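Local coordinates for protein extracellular ligand-binding receptor (Rhodopseudomonas palustris, PDB 4F06) that binds p-hydroxybenzoic acid and probably delivers such lignin-derived aromatic acids to an ABC transporter as its solute-binding component, at residues D196-F201 / G223-M228; K141-V146 / V170-R175; G248-Y253 / V340-V345. All blocks are in the same frame, centred on the assembly; numbering follows the deposited sequence.

Contact 1 of 3, residues D196-F201 / G223-M228; sequences DMIFTF and GGVKLM. With PHB (p-hydroxybenzoic acid), chain B.
Strands 197-201 and 226-228 pair in parallel inside a buried beta sheet, with M197, I198 and F199 set opposite K226, L227 and M228. Four backbone hydrogen bonds run up the ladder: K226 N to D196 O, I198 N to K226 O at 2.8 Å, M228 N to I198 O, and T200 N to M228 O. Near both segment starts a water sits within hydrogen-bonding distance of D196 O and G224 O. On one face the selenomethionine M197 lies alongside M228, its SE 3.9 Å from M228 CB, while the bend at chi3 (-71°) turns CE against K226 CB and CD. M228 in turn sets its CG 4.0 Å from F199 CD1. Helix 206-217 links the two strands as a beta-alpha-beta unit of the periplasmic binding protein fold, and its Y215 touches I198 and L227 on the other face. There L227 CD1 touches two methyls of the partner strand, I198 CG2 at 3.7 Å and T200 CG2 at 3.8 Å, and I198 CG1 meets V225 CG1. At the C-terminal end of strand 197-201, F201 leaves the pairing and brings CE1 within 3.6 Å of C3 of one of the two bound p-hydroxybenzoic acid molecules, at the phenylalanine ring's edge.

Contact 2 of 3, residues K141-V146 / V170-R175; sequences KVAIAV and VVEAVR
K141, just ahead of the first paired residue, lays the base of its side chain across V171 at about a right angle, with CB 3.7 Å from V171 CG1. Next, V142 O accepts V171 N at 2.9 Å. With chi1 of V171 at -66°, its CG1 lies anti to the carbonyl carbon and turns to K141, while CG2 falls between backbone N and carbonyl carbon and rests on V142 O. An alanine in place of V171 would probably leave the aliphatic part of K141 without its mate and open a gap beside the V142 carbonyl. Between V142 and A143 the register slips by one residue, a beta bulge: V142 faces V170, but A143 faces E172. A143 CB packs 4.0 Å from E172 CB. These parallel strands, joined through helix 150-165, form a beta-alpha-beta unit of the periplasmic binding protein fold. I144 gives its N to E172 O and takes V174 N on its O, both at 2.8 Å, while CD1 reaches back to V170 CG1 at 3.8 Å. A145 faces V174, its CA directing a CH at V174 O. Last, V146 N bonds to V174 O at 2.9 Å, and V146 CG2 lies alongside R175 CG, whose guanidinium salt-bridges E156.

Contact 3 of 3, residues G248-Y253 / V340-V345; sequences GILSTY and VYLREV
R343 curls back over the neighbouring strand and grips the hydroxyl of S251 with two nitrogens, NE at 2.8 Å and NH2 at 3.0 Å from OG. The oxygen meets the guanidinium at its edge, in plane. Bends at chi2 (94°) and chi3 (55°) bring the arginine round in this way, and S251 OG, between its own backbone N and carbonyl carbon, points to the same face of the sheet as R343 and accepts both N-H groups. Y253 CB lies 3.4 Å from R343 CZ, centred over one guanidinium face, and the tyrosine ring is turned 59° from the guanidinium plane with NH1 near its edge. A water takes a bond from R343 NH1 and gives one to Y253 O. That carbonyl also accepts Y341 N and lies in the plane of the Y341 ring, 3.4 Å from CD1. On the opposite face, L250 CD2 rests 3.9 Å from E344 CB, T252 CB meets V340 CG1, and the extended E344 chain passes G248 CA. Antiparallel backbone bonds join S251 with R343 in both directions, and Y253 with Y341 likewise. V345 N bonds to I249 O and G248 N to V345 O. Strand 250-253 pairs in parallel with 226-230 along one edge and antiparallel with 336-348 along the other, so the sheet turns mixed here: a segment 87 residues further on joins the parallel strands of the periplasmic binding protein fold. Helix 123-136 packs on T252 and V340, T252 OG1 bonding to N126 O, while Y253 OH reaches D232, a residue of the same p-hydroxybenzoic acid pocket as F201.

All three contacts belong to one mixed sheet. Contact 1 and contact 2 are adjacent beta-alpha-beta pairings, stitched by T200 OG1 to A145 O and by D196 OD2 to K141 N; contact 1 and contact 3 meet where strand 226-230 flanks 250-253, M228 CE packing on L250 CB. Contacts 2 and 3 do not touch, their nearest atoms about 11 Å apart. Contacts 1 and 3 are buried, whereas contact 2 is only partly so and carries the charged K141, E172 and R175. Apolar packing dominates between the side chains of contacts 1 and 2. Contact 3, joining segments far apart in sequence and antiparallel, adds a buried arginine-serine grip.

Contact 1 of 3, residues D196-F201 / G223-M228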
ATOM      1  N   ASP A 196      25.624  -8.666   2.580  1.00 12.37           N
ATOM      2  CA  ASP A 196      25.280  -9.671   1.561  1.00 12.48           C
ATOM      3  C   ASP A 196      23.856  -9.505   1.016  1.00 12.62           C
ATOM      4  O   ASP A 196      23.515 -10.145   0.043  1.00 13.79           O
ATOM      5  CB  ASP A 196      25.513 -11.088   2.089  1.00 15.78           C
ATOM      6  CG  ASP A 196      24.856 -11.325   3.416  1.00 18.29           C
ATOM      7  OD1 ASP A 196      23.661 -11.638   3.426  1.00 20.78           O
ATOM      8  OD2 ASP A 196      25.536 -11.237   4.482  1.00 22.34           O
HETATM    9  N   MSE A 197      23.036  -8.663   1.663  1.00 10.37           N
HETATM   10  CA  MSE A 197      21.678  -8.423   1.230  1.00  9.79           C
HETATM   11  C   MSE A 197      21.328  -6.982   1.599  1.00 10.48           C
HETATM   12  O   MSE A 197      21.797  -6.448   2.636  1.00 10.40           O
HETATM   13  CB  MSE A 197      20.706  -9.399   1.913  1.00 10.40           C
HETATM   14  CG  MSE A 197      19.233  -9.227   1.515  1.00 12.68           C
HETATM   15 SE   MSE A 197      18.088 -10.545   2.309  0.75 16.85          SE
HETATM   16  CE  MSE A 197      18.692 -12.068   1.256  1.00 19.92           C
ATOM     17  N   ILE A 198      20.505  -6.351   0.766  1.00  8.62           N
ATOM     18  CA  ILE A 198      19.889  -5.044   1.055  1.00  8.14           C
ATOM     19  C   ILE A 198      18.436  -5.283   1.393  1.00  8.37           C
ATOM     20  O   ILE A 198      17.786  -6.126   0.752  1.00  9.13           O
ATOM     21  CB  ILE A 198      19.937  -4.188  -0.231  1.00  9.39           C
ATOM     22  CG1 ILE A 198      21.384  -3.834  -0.595  1.00 10.01           C
ATOM     23  CG2 ILE A 198      19.128  -2.908  -0.072  1.00  9.88           C
ATOM     24  CD1 ILE A 198      21.510  -3.396  -2.046  1.00 12.28           C
ATOM     25  N   PHE A 199      17.942  -4.551   2.389  1.00  7.71           N
ATOM     26  CA  PHE A 199      16.497  -4.427   2.581  1.00  7.12           C
ATOM     27  C   PHE A 199      16.117  -2.983   2.302  1.00  6.71           C
ATOM     28  O   PHE A 199      16.741  -2.075   2.855  1.00  7.94           O
ATOM     29  CB  PHE A 199      16.053  -4.792   4.007  1.00  7.23           C
ATOM     30  CG  PHE A 199      14.613  -4.437   4.236  1.00  7.72           C
ATOM     31  CD1 PHE A 199      13.591  -5.166   3.595  1.00 10.07           C
ATOM     32  CD2 PHE A 199      14.282  -3.350   5.029  1.00  8.94           C
ATOM     33  CE1 PHE A 199      12.254  -4.809   3.749  1.00  8.89           C
ATOM     34  CE2 PHE A 199      12.946  -2.993   5.193  1.00  9.77           C
ATOM     35  CZ  PHE A 199      11.936  -3.724   4.573  1.00  8.87           C
ATOM     36  N   THR A 200      15.114  -2.767   1.449  1.00  6.94           N
ATOM     37  CA  THR A 200      14.721  -1.417   1.093  1.00  7.31           C
ATOM     38  C   THR A 200      13.228  -1.205   1.014  1.00  6.87           C
ATOM     39  O   THR A 200      12.433  -2.098   0.680  1.00  7.44           O
ATOM     40  CB  THR A 200      15.415  -1.000  -0.241  1.00  8.45           C
ATOM     41  OG1 THR A 200      15.254   0.406  -0.476  1.00  9.67           O
ATOM     42  CG2 THR A 200      14.810  -1.734  -1.393  1.00 10.10           C
ATOM     43  N   PHE A 201      12.858   0.034   1.331  1.00  6.75           N
ATOM     44  CA  PHE A 201      11.563   0.601   1.012  1.00  6.26           C
ATOM     45  C   PHE A 201      11.759   2.037   0.509  1.00  6.10           C
ATOM     46  O   PHE A 201      12.514   2.804   1.143  1.00  7.07           O
ATOM     47  CB  PHE A 201      10.654   0.714   2.260  1.00  7.06           C
ATOM     48  CG  PHE A 201       9.510   1.686   2.052  1.00  6.62           C
ATOM     49  CD1 PHE A 201       8.373   1.358   1.290  1.00  7.33           C
ATOM     50  CD2 PHE A 201       9.606   2.991   2.578  1.00  7.53           C
ATOM     51  CE1 PHE A 201       7.378   2.268   1.037  1.00  7.17           C
ATOM     52  CE2 PHE A 201       8.592   3.913   2.327  1.00  8.43           C
ATOM     53  CZ  PHE A 201       7.482   3.567   1.562  1.00  7.40           C
ATOM     54  N   GLY A 223      27.048  -8.829  -8.355  1.00 10.62           N
ATOM     55  CA  GLY A 223      28.076  -9.038  -7.346  1.00 12.65           C
ATOM     56  C   GLY A 223      27.554  -9.895  -6.193  1.00 13.08           C
ATOM     57  O   GLY A 223      28.283 -10.149  -5.256  1.00 17.73           O
ATOM     58  N   GLY A 224      26.304 -10.356  -6.268  1.00 12.89           N
ATOM     59  CA  GLY A 224      25.761 -11.311  -5.292  1.00 15.70           C
ATOM     60  C   GLY A 224      25.156 -10.636  -4.057  1.00 14.39           C
ATOM     61  O   GLY A 224      24.874 -11.315  -3.064  1.00 17.74           O
ATOM     62  N   VAL A 225      24.961  -9.302  -4.102  1.00 12.39           N
ATOM     63  CA  VAL A 225      24.269  -8.620  -3.004  1.00 12.09           C
ATOM     64  C   VAL A 225      22.789  -8.708  -3.345  1.00 11.91           C
ATOM     65  O   VAL A 225      22.326  -8.059  -4.279  1.00 14.20           O
ATOM     66  CB  VAL A 225      24.688  -7.137  -2.891  1.00 11.88           C
ATOM     67  CG1 VAL A 225      23.963  -6.475  -1.701  1.00 12.82           C
ATOM     68  CG2 VAL A 225      26.194  -6.999  -2.711  1.00 15.04           C
ATOM     69  N   LYS A 226      22.063  -9.560  -2.622  1.00 12.38           N
ATOM     70  CA  LYS A 226      20.662  -9.849  -2.925  1.00 13.06           C
ATOM     71  C   LYS A 226      19.795  -8.656  -2.493  1.00 10.72           C
ATOM     72  O   LYS A 226      20.164  -7.888  -1.607  1.00 13.77           O
ATOM     73  CB  LYS A 226      20.187 -11.124  -2.226  1.00 15.86           C
ATOM     74  CG  LYS A 226      20.985 -12.339  -2.627  1.00 21.70           C
ATOM     75  CD  LYS A 226      20.522 -13.544  -1.832  1.00 27.16           C
ATOM     76  CE  LYS A 226      21.231 -14.821  -2.288  1.00 31.59           C
ATOM     77  NZ  LYS A 226      20.531 -16.029  -1.787  1.00 46.33           N
ATOM     78  N   LEU A 227      18.662  -8.477  -3.173  1.00 11.12           N
ATOM     79  CA  LEU A 227      17.724  -7.436  -2.788  1.00  9.63           C
ATOM     80  C   LEU A 227      16.452  -8.035  -2.239  1.00 10.30           C
ATOM     81  O   LEU A 227      15.769  -8.843  -2.926  1.00 12.82           O
ATOM     82  CB  LEU A 227      17.403  -6.565  -3.988  1.00 11.34           C
ATOM     83  CG  LEU A 227      16.453  -5.381  -3.742  1.00 11.73           C
ATOM     84  CD1 LEU A 227      17.054  -4.448  -2.721  1.00 13.08           C
ATOM     85  CD2 LEU A 227      16.170  -4.583  -5.020  1.00 14.10           C
HETATM   86  N   MSE A 228      16.128  -7.631  -1.003  1.00  9.21           N
HETATM   87  CA  MSE A 228      14.822  -7.911  -0.389  1.00 10.76           C
HETATM   88  C   MSE A 228      14.141  -6.546  -0.244  1.00  9.74           C
HETATM   89  O   MSE A 228      14.742  -5.550   0.208  1.00 12.13           O
HETATM   90  CB  MSE A 228      14.981  -8.559   0.990  1.00 12.05           C
HETATM   91  CG  MSE A 228      13.661  -8.771   1.786  1.00 12.92           C
HETATM   92 SE   MSE A 228      12.410  -9.988   0.885  0.75 14.91          SE
HETATM   93  CE  MSE A 228      13.415 -11.413   1.142  1.00 14.24           C
TER
HETATM   94  C1' PHB B 401       3.182   6.145   2.501  1.00  5.03           C
HETATM   95  O1' PHB B 401       2.674   5.694   3.537  1.00  5.40           O
HETATM   96  O2' PHB B 401       3.546   7.366   2.386  1.00  5.57           O
HETATM   97  C1  PHB B 401       3.428   5.195   1.372  1.00  5.47           C
HETATM   98  C2  PHB B 401       3.588   3.819   1.626  1.00  5.23           C
HETATM   99  C3  PHB B 401       3.865   2.951   0.597  1.00  5.87           C
HETATM  100  C4  PHB B 401       4.024   3.420  -0.690  1.00  5.78           C
HETATM  101  C5  PHB B 401       3.880   4.766  -0.957  1.00  6.07           C
HETATM  102  C6  PHB B 401       3.596   5.668   0.061  1.00  6.13           C
HETATM  103  O4  PHB B 401       4.344   2.616  -1.723  1.00  6.32           O
HETATM  104  O   HOH W   1      23.760 -12.809  -0.899  1.00 31.25           O

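Contact 2 of 3, residues K141-V146 / V170-R175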
ATOM      1  N   LYS A 141      24.492 -10.370   7.016  1.00 13.70           N
ATOM      2  CA  LYS A 141      24.735  -8.944   7.220  1.00 11.99           C
ATOM      3  C   LYS A 141      23.897  -8.141   6.215  1.00 10.42           C
ATOM      4  O   LYS A 141      24.075  -8.270   5.002  1.00 12.82           O
ATOM      5  CB  LYS A 141      26.217  -8.642   7.027  1.00 13.84           C
ATOM      6  CG  LYS A 141      27.097  -9.311   8.088  1.00 17.74           C
ATOM      7  CD  LYS A 141      28.554  -8.858   7.919  1.00 24.53           C
ATOM      8  CE  LYS A 141      29.523  -9.682   8.756  1.00 34.32           C
ATOM      9  NZ  LYS A 141      29.103  -9.908  10.160  1.00 46.23           N
ATOM     10  N   VAL A 142      22.971  -7.331   6.725  1.00  9.99           N
ATOM     11  CA  VAL A 142      22.042  -6.594   5.876  1.00  9.91           C
ATOM     12  C   VAL A 142      22.311  -5.098   5.942  1.00  8.70           C
ATOM     13  O   VAL A 142      22.593  -4.559   7.029  1.00 10.09           O
ATOM     14  CB  VAL A 142      20.585  -6.901   6.293  1.00  9.72           C
ATOM     15  CG1 VAL A 142      19.594  -5.919   5.655  1.00 10.57           C
ATOM     16  CG2 VAL A 142      20.213  -8.329   5.875  1.00 11.11           C
ATOM     17  N   ALA A 143      22.254  -4.436   4.777  1.00  8.70           N
ATOM     18  CA  ALA A 143      22.217  -2.976   4.706  1.00  8.33           C
ATOM     19  C   ALA A 143      20.766  -2.569   4.463  1.00  8.22           C
ATOM     20  O   ALA A 143      20.127  -3.027   3.488  1.00  9.31           O
ATOM     21  CB  ALA A 143      23.070  -2.478   3.531  1.00 11.31           C
ATOM     22  N   ILE A 144      20.243  -1.741   5.370  1.00  8.07           N
ATOM     23  CA  ILE A 144      18.902  -1.178   5.205  1.00  6.87           C
ATOM     24  C   ILE A 144      18.981   0.177   4.520  1.00  8.22           C
ATOM     25  O   ILE A 144      19.777   1.007   4.949  1.00  9.37           O
ATOM     26  CB  ILE A 144      18.181  -1.038   6.570  1.00  7.24           C
ATOM     27  CG1 ILE A 144      18.010  -2.416   7.267  1.00  8.71           C
ATOM     28  CG2 ILE A 144      16.858  -0.279   6.423  1.00  9.38           C
ATOM     29  CD1 ILE A 144      17.477  -2.317   8.692  1.00 10.69           C
ATOM     30  N   ALA A 145      18.132   0.403   3.526  1.00  7.29           N
ATOM     31  CA  ALA A 145      18.066   1.715   2.888  1.00  8.14           C
ATOM     32  C   ALA A 145      16.579   2.047   2.773  1.00  7.31           C
ATOM     33  O   ALA A 145      15.832   1.327   2.082  1.00  8.38           O
ATOM     34  CB  ALA A 145      18.697   1.705   1.491  1.00  9.98           C
ATOM     35  N   VAL A 146      16.123   3.105   3.465  1.00  6.51           N
ATOM     36  CA  VAL A 146      14.718   3.448   3.423  1.00  6.65           C
ATOM     37  C   VAL A 146      14.538   4.926   3.181  1.00  7.23           C
ATOM     38  O   VAL A 146      15.390   5.739   3.609  1.00  7.68           O
ATOM     39  CB  VAL A 146      13.987   3.103   4.750  1.00  7.26           C
ATOM     40  CG1 VAL A 146      13.960   1.611   4.972  1.00  8.60           C
ATOM     41  CG2 VAL A 146      14.585   3.837   5.964  1.00  8.57           C
ATOM     42  N   VAL A 170      22.527  -6.077  11.254  1.00 12.51           N
ATOM     43  CA  VAL A 170      22.295  -4.926  10.376  1.00 11.11           C
ATOM     44  C   VAL A 170      23.582  -4.120  10.413  1.00 12.84           C
ATOM     45  O   VAL A 170      23.936  -3.566  11.476  1.00 15.19           O
ATOM     46  CB  VAL A 170      21.082  -4.120  10.802  1.00 12.73           C
ATOM     47  CG1 VAL A 170      20.967  -2.841   9.962  1.00 13.96           C
ATOM     48  CG2 VAL A 170      19.817  -4.962  10.626  1.00 13.40           C
ATOM     49  N   VAL A 171      24.283  -4.044   9.272  1.00 11.95           N
ATOM     50  CA  VAL A 171      25.602  -3.448   9.241  1.00 13.75           C
ATOM     51  C   VAL A 171      25.580  -2.020   8.767  1.00 13.42           C
ATOM     52  O   VAL A 171      26.568  -1.317   8.895  1.00 17.66           O
ATOM     53  CB  VAL A 171      26.620  -4.274   8.423  1.00 13.57           C
ATOM     54  CG1 VAL A 171      26.850  -5.605   9.130  1.00 16.83           C
ATOM     55  CG2 VAL A 171      26.174  -4.405   6.977  1.00 15.08           C
ATOM     56  N   GLU A 172      24.459  -1.579   8.217  1.00 12.20           N
ATOM     57  CA  GLU A 172      24.327  -0.216   7.696  1.00 13.41           C
ATOM     58  C   GLU A 172      22.838   0.115   7.661  1.00 12.49           C
ATOM     59  O   GLU A 172      22.014  -0.764   7.360  1.00 10.49           O
ATOM     60  CB  GLU A 172      24.884  -0.141   6.271  1.00 16.09           C
ATOM     61  CG  GLU A 172      25.033   1.309   5.810  1.00 18.75           C
ATOM     62  CD  GLU A 172      25.531   1.423   4.400  1.00 23.64           C
ATOM     63  OE1 GLU A 172      25.448   0.410   3.666  1.00 29.21           O
ATOM     64  OE2 GLU A 172      25.972   2.544   4.033  1.00 29.25           O
ATOM     65  N   ALA A 173      22.479   1.351   7.993  1.00 13.38           N
ATOM     66  CA  ALA A 173      21.093   1.769   7.889  1.00 11.23           C
ATOM     67  C   ALA A 173      21.117   3.198   7.379  1.00 13.41           C
ATOM     68  O   ALA A 173      21.638   4.093   8.082  1.00 17.85           O
ATOM     69  CB  ALA A 173      20.380   1.687   9.238  1.00 15.27           C
ATOM     70  N   VAL A 174      20.550   3.413   6.194  0.50 10.83           N
ATOM     71  CA  VAL A 174      20.591   4.700   5.517  0.50 10.63           C
ATOM     72  C   VAL A 174      19.159   5.216   5.379  0.50  9.36           C
ATOM     73  O   VAL A 174      18.297   4.491   4.869  0.50 10.35           O
ATOM     74  CB  VAL A 174      21.250   4.565   4.131  0.50 12.57           C
ATOM     75  CG1 VAL A 174      21.264   5.891   3.400  0.50 16.53           C
ATOM     76  CG2 VAL A 174      22.667   4.011   4.284  0.50 16.29           C
ATOM     77  N   ARG A 175      18.886   6.435   5.856  1.00 10.54           N
ATOM     78  CA  ARG A 175      17.612   7.077   5.614  1.00  9.36           C
ATOM     79  C   ARG A 175      17.811   8.088   4.501  1.00  9.59           C
ATOM     80  O   ARG A 175      18.545   9.077   4.670  1.00 14.17           O
ATOM     81  CB  ARG A 175      17.109   7.749   6.895  1.00 11.88           C
ATOM     82  CG  ARG A 175      16.760   6.750   7.989  1.00 12.12           C
ATOM     83  CD  ARG A 175      16.270   7.473   9.242  1.00 15.51           C
ATOM     84  NE  ARG A 175      15.880   6.539  10.303  1.00 14.48           N
ATOM     85  CZ  ARG A 175      15.357   6.905  11.464  1.00 15.02           C
ATOM     86  NH1 ARG A 175      15.168   8.195  11.749  1.00 18.47           N
ATOM     87  NH2 ARG A 175      15.052   5.973  12.342  1.00 17.86           N
TER

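Contact 3 of 3, residues G248-Y253 / V340-V345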
ATOM      1  N   GLY A 248      14.565 -12.180 -10.417  1.00  9.80           N
ATOM      2  CA  GLY A 248      15.127 -12.668  -9.187  1.00  9.81           C
ATOM      3  C   GLY A 248      14.986 -11.765  -7.996  1.00 10.78           C
ATOM      4  O   GLY A 248      15.199 -12.217  -6.868  1.00 13.63           O
ATOM      5  N   ILE A 249      14.567 -10.509  -8.188  1.00  9.97           N
ATOM      6  CA  ILE A 249      14.422  -9.622  -7.023  1.00  8.79           C
ATOM      7  C   ILE A 249      13.276 -10.179  -6.145  1.00  8.59           C
ATOM      8  O   ILE A 249      12.183 -10.491  -6.644  1.00  8.42           O
ATOM      9  CB  ILE A 249      14.109  -8.177  -7.455  1.00  8.72           C
ATOM     10  CG1 ILE A 249      15.379  -7.568  -8.105  1.00  9.73           C
ATOM     11  CG2 ILE A 249      13.617  -7.329  -6.256  1.00  9.38           C
ATOM     12  CD1 ILE A 249      15.107  -6.250  -8.839  1.00 11.04           C
ATOM     13  N   LEU A 250      13.518 -10.241  -4.844  1.00  7.94           N
ATOM     14  CA  LEU A 250      12.570 -10.749  -3.865  1.00  7.17           C
ATOM     15  C   LEU A 250      11.815  -9.593  -3.201  1.00  7.33           C
ATOM     16  O   LEU A 250      12.406  -8.534  -2.890  1.00  8.71           O
ATOM     17  CB  LEU A 250      13.293 -11.541  -2.768  1.00  9.12           C
ATOM     18  CG  LEU A 250      14.042 -12.774  -3.281  1.00 11.37           C
ATOM     19  CD1 LEU A 250      14.912 -13.369  -2.185  1.00 15.84           C
ATOM     20  CD2 LEU A 250      13.062 -13.809  -3.836  1.00 15.49           C
ATOM     21  N   SER A 251      10.530  -9.801  -2.923  1.00  7.06           N
ATOM     22  CA  SER A 251       9.767  -8.817  -2.172  1.00  6.47           C
ATOM     23  C   SER A 251       8.695  -9.486  -1.367  1.00  6.17           C
ATOM     24  O   SER A 251       8.189 -10.546  -1.764  1.00  7.01           O
ATOM     25  CB  SER A 251       9.156  -7.770  -3.126  1.00  7.67           C
ATOM     26  OG  SER A 251       8.232  -8.361  -4.032  1.00  7.49           O
ATOM     27  N   THR A 252       8.249  -8.833  -0.291  1.00  6.11           N
ATOM     28  CA  THR A 252       7.086  -9.283   0.448  1.00  6.03           C
ATOM     29  C   THR A 252       5.969  -8.263   0.260  1.00  5.53           C
ATOM     30  O   THR A 252       6.182  -7.049   0.333  1.00  6.77           O
ATOM     31  CB  THR A 252       7.394  -9.528   1.931  1.00  7.09           C
ATOM     32  OG1 THR A 252       8.055  -8.360   2.433  1.00  7.82           O
ATOM     33  CG2 THR A 252       8.265 -10.779   2.092  1.00  8.00           C
ATOM     34  N   TYR A 253       4.759  -8.742   0.044  1.00  5.98           N
ATOM     35  CA  TYR A 253       3.653  -7.836  -0.161  1.00  5.81           C
ATOM     36  C   TYR A 253       2.346  -8.573  -0.051  1.00  4.79           C
ATOM     37  O   TYR A 253       2.262  -9.810  -0.244  1.00  5.78           O
ATOM     38  CB  TYR A 253       3.698  -7.185  -1.541  1.00  6.02           C
ATOM     39  CG  TYR A 253       3.334  -5.708  -1.630  1.00  5.27           C
ATOM     40  CD1 TYR A 253       3.734  -4.786  -0.625  1.00  5.62           C
ATOM     41  CD2 TYR A 253       2.721  -5.177  -2.785  1.00  6.38           C
ATOM     42  CE1 TYR A 253       3.523  -3.411  -0.764  1.00  6.11           C
ATOM     43  CE2 TYR A 253       2.559  -3.807  -2.959  1.00  6.72           C
ATOM     44  CZ  TYR A 253       2.957  -2.935  -1.959  1.00  6.42           C
ATOM     45  OH  TYR A 253       2.774  -1.578  -2.164  1.00  7.14           O
ATOM     46  N   VAL A 340       0.536 -12.039   3.827  1.00  5.67           N
ATOM     47  CA  VAL A 340       1.699 -11.408   3.189  1.00  5.86           C
ATOM     48  C   VAL A 340       2.419 -12.478   2.419  1.00  6.14           C
ATOM     49  O   VAL A 340       2.628 -13.586   2.956  1.00  7.25           O
ATOM     50  CB  VAL A 340       2.611 -10.739   4.263  1.00  6.52           C
ATOM     51  CG1 VAL A 340       3.889 -10.195   3.619  1.00  7.97           C
ATOM     52  CG2 VAL A 340       1.835  -9.612   4.962  1.00  6.96           C
ATOM     53  N   TYR A 341       2.737 -12.225   1.162  1.00  6.00           N
ATOM     54  CA  TYR A 341       3.340 -13.238   0.313  1.00  6.11           C
ATOM     55  C   TYR A 341       4.809 -12.874   0.053  1.00  5.99           C
ATOM     56  O   TYR A 341       5.153 -11.706  -0.101  1.00  6.43           O
ATOM     57  CB  TYR A 341       2.589 -13.321  -1.039  1.00  6.13           C
ATOM     58  CG  TYR A 341       1.108 -13.546  -0.898  1.00  5.54           C
ATOM     59  CD1 TYR A 341       0.205 -12.463  -0.789  1.00  6.28           C
ATOM     60  CD2 TYR A 341       0.591 -14.845  -0.905  1.00  7.33           C
ATOM     61  CE1 TYR A 341      -1.145 -12.661  -0.649  1.00  6.12           C
ATOM     62  CE2 TYR A 341      -0.777 -15.036  -0.824  1.00  7.43           C
ATOM     63  CZ  TYR A 341      -1.652 -13.964  -0.697  1.00  6.27           C
ATOM     64  OH  TYR A 341      -3.008 -14.195  -0.590  1.00  7.01           O
ATOM     65  N   LEU A 342       5.643 -13.899  -0.044  1.00  6.74           N
ATOM     66  CA  LEU A 342       6.983 -13.749  -0.620  1.00  7.16           C
ATOM     67  C   LEU A 342       6.839 -13.917  -2.115  1.00  6.33           C
ATOM     68  O   LEU A 342       6.249 -14.918  -2.560  1.00  7.44           O
ATOM     69  CB  LEU A 342       7.946 -14.799  -0.048  1.00  8.23           C
ATOM     70  CG  LEU A 342       9.321 -14.799  -0.767  1.00  9.10           C
ATOM     71  CD1 LEU A 342      10.104 -13.509  -0.500  1.00  9.72           C
ATOM     72  CD2 LEU A 342      10.096 -16.042  -0.356  1.00 11.29           C
ATOM     73  N   ARG A 343       7.393 -12.976  -2.894  1.00  6.47           N
ATOM     74  CA  ARG A 343       7.362 -13.068  -4.361  1.00  6.97           C
ATOM     75  C   ARG A 343       8.769 -12.929  -4.893  1.00  7.07           C
ATOM     76  O   ARG A 343       9.669 -12.397  -4.232  1.00  7.97           O
ATOM     77  CB  ARG A 343       6.515 -11.943  -4.978  1.00  7.52           C
ATOM     78  CG  ARG A 343       5.127 -11.770  -4.318  1.00  7.28           C
ATOM     79  CD  ARG A 343       5.109 -10.722  -3.202  1.00  6.56           C
ATOM     80  NE  ARG A 343       5.613  -9.417  -3.673  1.00  6.48           N
ATOM     81  CZ  ARG A 343       4.911  -8.570  -4.434  1.00  6.10           C
ATOM     82  NH1 ARG A 343       3.606  -8.759  -4.698  1.00  7.33           N
ATOM     83  NH2 ARG A 343       5.531  -7.517  -4.965  1.00  7.58           N
ATOM     84  N   GLU A 344       8.933 -13.395  -6.120  1.00  7.39           N
ATOM     85  CA  GLU A 344      10.169 -13.197  -6.883  1.00  8.11           C
ATOM     86  C   GLU A 344       9.793 -12.660  -8.258  1.00  7.34           C
ATOM     87  O   GLU A 344       8.813 -13.154  -8.867  1.00  7.97           O
ATOM     88  CB  GLU A 344      10.911 -14.550  -7.042  1.00 11.14           C
ATOM     89  CG  GLU A 344      12.219 -14.447  -7.802  1.00 12.84           C
ATOM     90  CD  GLU A 344      12.904 -15.812  -7.913  1.00 19.40           C
ATOM     91  OE1 GLU A 344      12.608 -16.683  -7.104  1.00 26.95           O
ATOM     92  OE2 GLU A 344      13.714 -16.002  -8.796  1.00 37.77           O
ATOM     93  N   VAL A 345      10.557 -11.711  -8.788  1.00  7.29           N
ATOM     94  CA  VAL A 345      10.283 -11.263 -10.170  1.00  7.87           C
ATOM     95  C   VAL A 345      10.639 -12.405 -11.113  1.00  7.68           C
ATOM     96  O   VAL A 345      11.774 -12.924 -11.038  1.00  9.31           O
ATOM     97  CB  VAL A 345      11.108  -9.999 -10.506  1.00  7.94           C
ATOM     98  CG1 VAL A 345      10.856  -9.602 -11.951  1.00  9.51           C
ATOM     99  CG2 VAL A 345      10.735  -8.818  -9.557  1.00  8.41           C
TER
HETATM  100  O   HOH W   2       1.779 -10.553  -3.238  1.00  7.45           O